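Local coordinates for ORC1-type DNA replication protein 2 (Aeropyrum pernix, PDB 1W5S), which binds DNA and takes part in regulating DNA replication, pairing an N-terminal AAA+ ATPase domain with a C-terminal winged-helix domain, at residues A[219-224]-A[241-246]. Numbering follows the deposited sequence.
Sequences ELYTIL and HLELIS. With ADP (adenosine-5'-diphosphate), chain E.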
loop_
_atom_site.group_PDB
_atom_site.type_symbol
_atom_site.label_atom_id
_atom_site.label_comp_id
_atom_site.label_asym_id
_atom_site.label_seq_id
_atom_site.Cartn_x
_atom_site.Cartn_y
_atom_site.Cartn_z
ATOM N N GLU A 219 11.463 -14.461 0.929
ATOM C CA GLU A 219 10.226 -14.078 1.598
ATOM C C GLU A 219 9.050 -14.609 0.800
ATOM O O GLU A 219 8.141 -15.205 1.354
ATOM C CB GLU A 219 10.147 -12.558 1.784
ATOM C CG GLU A 219 11.321 -11.992 2.532
ATOM C CD GLU A 219 11.232 -10.516 2.788
ATOM O OE1 GLU A 219 11.295 -10.130 3.970
ATOM O OE2 GLU A 219 11.165 -9.738 1.816
ATOM N N LEU A 220 9.102 -14.462 -0.518
ATOM C CA LEU A 220 8.037 -15.033 -1.369
ATOM C C LEU A 220 7.956 -16.544 -1.239
ATOM O O LEU A 220 6.876 -17.114 -1.207
ATOM C CB LEU A 220 8.181 -14.632 -2.831
ATOM C CG LEU A 220 7.998 -13.137 -3.117
ATOM C CD1 LEU A 220 8.138 -12.845 -4.584
ATOM C CD2 LEU A 220 6.683 -12.628 -2.552
ATOM N N TYR A 221 9.114 -17.183 -1.154
ATOM C CA TYR A 221 9.158 -18.599 -0.854
ATOM C C TYR A 221 8.399 -18.910 0.440
ATOM O O TYR A 221 7.461 -19.710 0.444
ATOM C CB TYR A 221 10.598 -19.164 -0.773
ATOM C CG TYR A 221 10.474 -20.650 -0.580
ATOM C CD1 TYR A 221 10.432 -21.197 0.681
ATOM C CD2 TYR A 221 10.274 -21.481 -1.652
ATOM C CE1 TYR A 221 10.274 -22.519 0.877
ATOM C CE2 TYR A 221 10.108 -22.788 -1.472
ATOM C CZ TYR A 221 10.095 -23.311 -0.183
ATOM O OH TYR A 221 9.925 -24.664 0.019
ATOM N N THR A 222 8.787 -18.268 1.533
ATOM C CA THR A 222 8.144 -18.512 2.789
ATOM C C THR A 222 6.609 -18.305 2.687
ATOM O O THR A 222 5.831 -19.030 3.278
ATOM C CB THR A 222 8.768 -17.614 3.903
ATOM O OG1 THR A 222 10.094 -18.042 4.163
ATOM C CG2 THR A 222 7.987 -17.700 5.219
ATOM N N ILE A 223 6.178 -17.297 1.965
ATOM C CA ILE A 223 4.725 -17.032 1.777
ATOM C C ILE A 223 4.046 -18.104 0.970
ATOM O O ILE A 223 2.981 -18.499 1.300
ATOM C CB ILE A 223 4.498 -15.634 1.103
ATOM C CG1 ILE A 223 4.759 -14.545 2.152
ATOM C CG2 ILE A 223 3.113 -15.465 0.481
ATOM C CD1 ILE A 223 4.882 -13.155 1.584
ATOM N N LEU A 224 4.677 -18.569 -0.103
ATOM C CA LEU A 224 4.106 -19.617 -0.971
ATOM C C LEU A 224 4.064 -20.966 -0.255
ATOM O O LEU A 224 3.047 -21.651 -0.233
ATOM C CB LEU A 224 4.899 -19.721 -2.267
ATOM C CG LEU A 224 4.871 -18.565 -3.288
ATOM C CD1 LEU A 224 5.874 -18.802 -4.365
ATOM C CD2 LEU A 224 3.524 -18.464 -3.868
ATOM N N HIS A 241 9.093 -26.302 -7.054
ATOM C CA HIS A 241 8.004 -25.712 -7.821
ATOM C C HIS A 241 7.729 -24.323 -7.343
ATOM O O HIS A 241 7.323 -23.455 -8.119
ATOM C CB HIS A 241 6.692 -26.483 -7.684
ATOM C CG HIS A 241 6.781 -27.920 -8.042
ATOM N ND1 HIS A 241 7.119 -28.367 -9.292
ATOM C CD2 HIS A 241 6.542 -29.018 -7.308
ATOM C CE1 HIS A 241 7.116 -29.691 -9.299
ATOM N NE2 HIS A 241 6.780 -30.112 -8.095
ATOM N N LEU A 242 7.897 -24.121 -6.040
ATOM C CA LEU A 242 7.622 -22.835 -5.460
ATOM C C LEU A 242 8.739 -21.874 -5.820
ATOM O O LEU A 242 8.467 -20.729 -6.096
ATOM C CB LEU A 242 7.455 -22.948 -3.931
ATOM C CG LEU A 242 6.347 -23.884 -3.472
ATOM C CD1 LEU A 242 6.166 -23.742 -1.940
ATOM C CD2 LEU A 242 5.071 -23.642 -4.184
ATOM N N GLU A 243 9.982 -22.362 -5.802
ATOM C CA GLU A 243 11.188 -21.578 -6.159
ATOM C C GLU A 243 11.158 -20.988 -7.579
ATOM O O GLU A 243 11.682 -19.915 -7.813
ATOM C CB GLU A 243 12.437 -22.425 -5.992
ATOM C CG GLU A 243 12.774 -22.693 -4.553
ATOM C CD GLU A 243 14.041 -23.477 -4.355
ATOM O OE1 GLU A 243 14.571 -24.113 -5.327
ATOM O OE2 GLU A 243 14.505 -23.442 -3.190
ATOM N N LEU A 244 10.528 -21.679 -8.509
ATOM C CA LEU A 244 10.324 -21.128 -9.852
ATOM C C LEU A 244 9.507 -19.805 -9.830
ATOM O O LEU A 244 9.711 -18.972 -10.685
ATOM C CB LEU A 244 9.632 -22.150 -10.762
ATOM C CG LEU A 244 10.383 -23.457 -11.057
ATOM C CD1 LEU A 244 9.445 -24.550 -11.584
ATOM C CD2 LEU A 244 11.559 -23.189 -12.083
ATOM N N ILE A 245 8.598 -19.608 -8.877
ATOM C CA ILE A 245 7.824 -18.364 -8.852
ATOM C C ILE A 245 8.616 -17.337 -8.071
ATOM O O ILE A 245 8.863 -16.224 -8.549
ATOM C CB ILE A 245 6.433 -18.553 -8.170
ATOM C CG1 ILE A 245 5.625 -19.632 -8.902
ATOM C CG2 ILE A 245 5.636 -17.211 -8.147
ATOM C CD1 ILE A 245 4.606 -20.361 -8.039
ATOM N N SER A 246 9.031 -17.729 -6.855
ATOM C CA SER A 246 9.794 -16.811 -5.992
ATOM C C SER A 246 11.077 -16.296 -6.657
ATOM O O SER A 246 11.391 -15.158 -6.505
ATOM C CB SER A 246 10.074 -17.441 -4.616
ATOM O OG SER A 246 10.782 -18.632 -4.795
HETATM P PB ADP E . -0.764 -4.733 -0.735
HETATM O O1B ADP E . -1.168 -4.576 -2.178
HETATM O O2B ADP E . 0.565 -4.062 -0.407
HETATM O O3B ADP E . -1.887 -4.255 0.214
HETATM P PA ADP E . -1.714 -7.342 0.186
HETATM O O1A ADP E . -2.976 -7.111 -0.575
HETATM O O2A ADP E . -1.634 -7.227 1.692
HETATM O O3A ADP E . -0.577 -6.316 -0.503
HETATM O "O5'" ADP E . -1.095 -8.782 -0.244
HETATM C "C5'" ADP E . -1.148 -9.333 -1.579
HETATM C "C4'" ADP E . -1.341 -10.817 -1.495
HETATM O "O4'" ADP E . -0.189 -11.417 -0.874
HETATM C "C3'" ADP E . -2.516 -11.231 -0.623
HETATM O "O3'" ADP E . -3.016 -12.486 -1.033
HETATM C "C2'" ADP E . -1.915 -11.424 0.784
HETATM O "O2'" ADP E . -2.634 -12.401 1.577
HETATM C "C1'" ADP E . -0.525 -11.976 0.414
HETATM N N9 ADP E . 0.433 -11.640 1.486
HETATM C C8 ADP E . 1.086 -10.465 1.566
HETATM N N7 ADP E . 1.891 -10.429 2.612
HETATM C C5 ADP E . 1.791 -11.597 3.223
HETATM C C6 ADP E . 2.398 -12.152 4.426
HETATM N N6 ADP E . 3.276 -11.376 5.117
HETATM N N1 ADP E . 2.076 -13.424 4.777
HETATM C C2 ADP E . 1.159 -14.126 4.032
HETATM N N3 ADP E . 0.559 -13.622 2.922
HETATM C C4 ADP E . 0.828 -12.407 2.478
#
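L224, Y221 and L242 carry most of this helix-to-helix contact, an example of two lid helices held together by apolar side chains, with no hydrogen bond between the segments. The segment axes approach to 8.8 Å at 135°, nearer antiparallel than parallel. L224 reaches over with one branch: its CD1 lies 3.7 Å from L242 O and 3.9 Å from I245 CB, while L242 CD1 returns toward the backbone carbonyl carbon of L224. The phenol of Y221, its CG anti to the backbone N (chi1 -175°), swings along the flank of 241-246, where CE2 comes within 3.6 Å of L242 CB. The tyrosine and L242 side chains cross at about a right angle, and the CG of E243 lies beside CD2 of Y221. Where the backbones come closest, the small side chain of S246 fits against 219-224, its CB 3.6 Å from Y221 N and 3.8 Å from L220 CB. I223 faces elsewhere, setting CD1 3.8 Å from C5 of the ADP adenine, so helix 217-231 touches nucleotide and neighbouring helix at once. Within the ATPase lid domain, helix 259-275 packs L266 against both L224 and I245, and helix 283-292 adds V286 against I245.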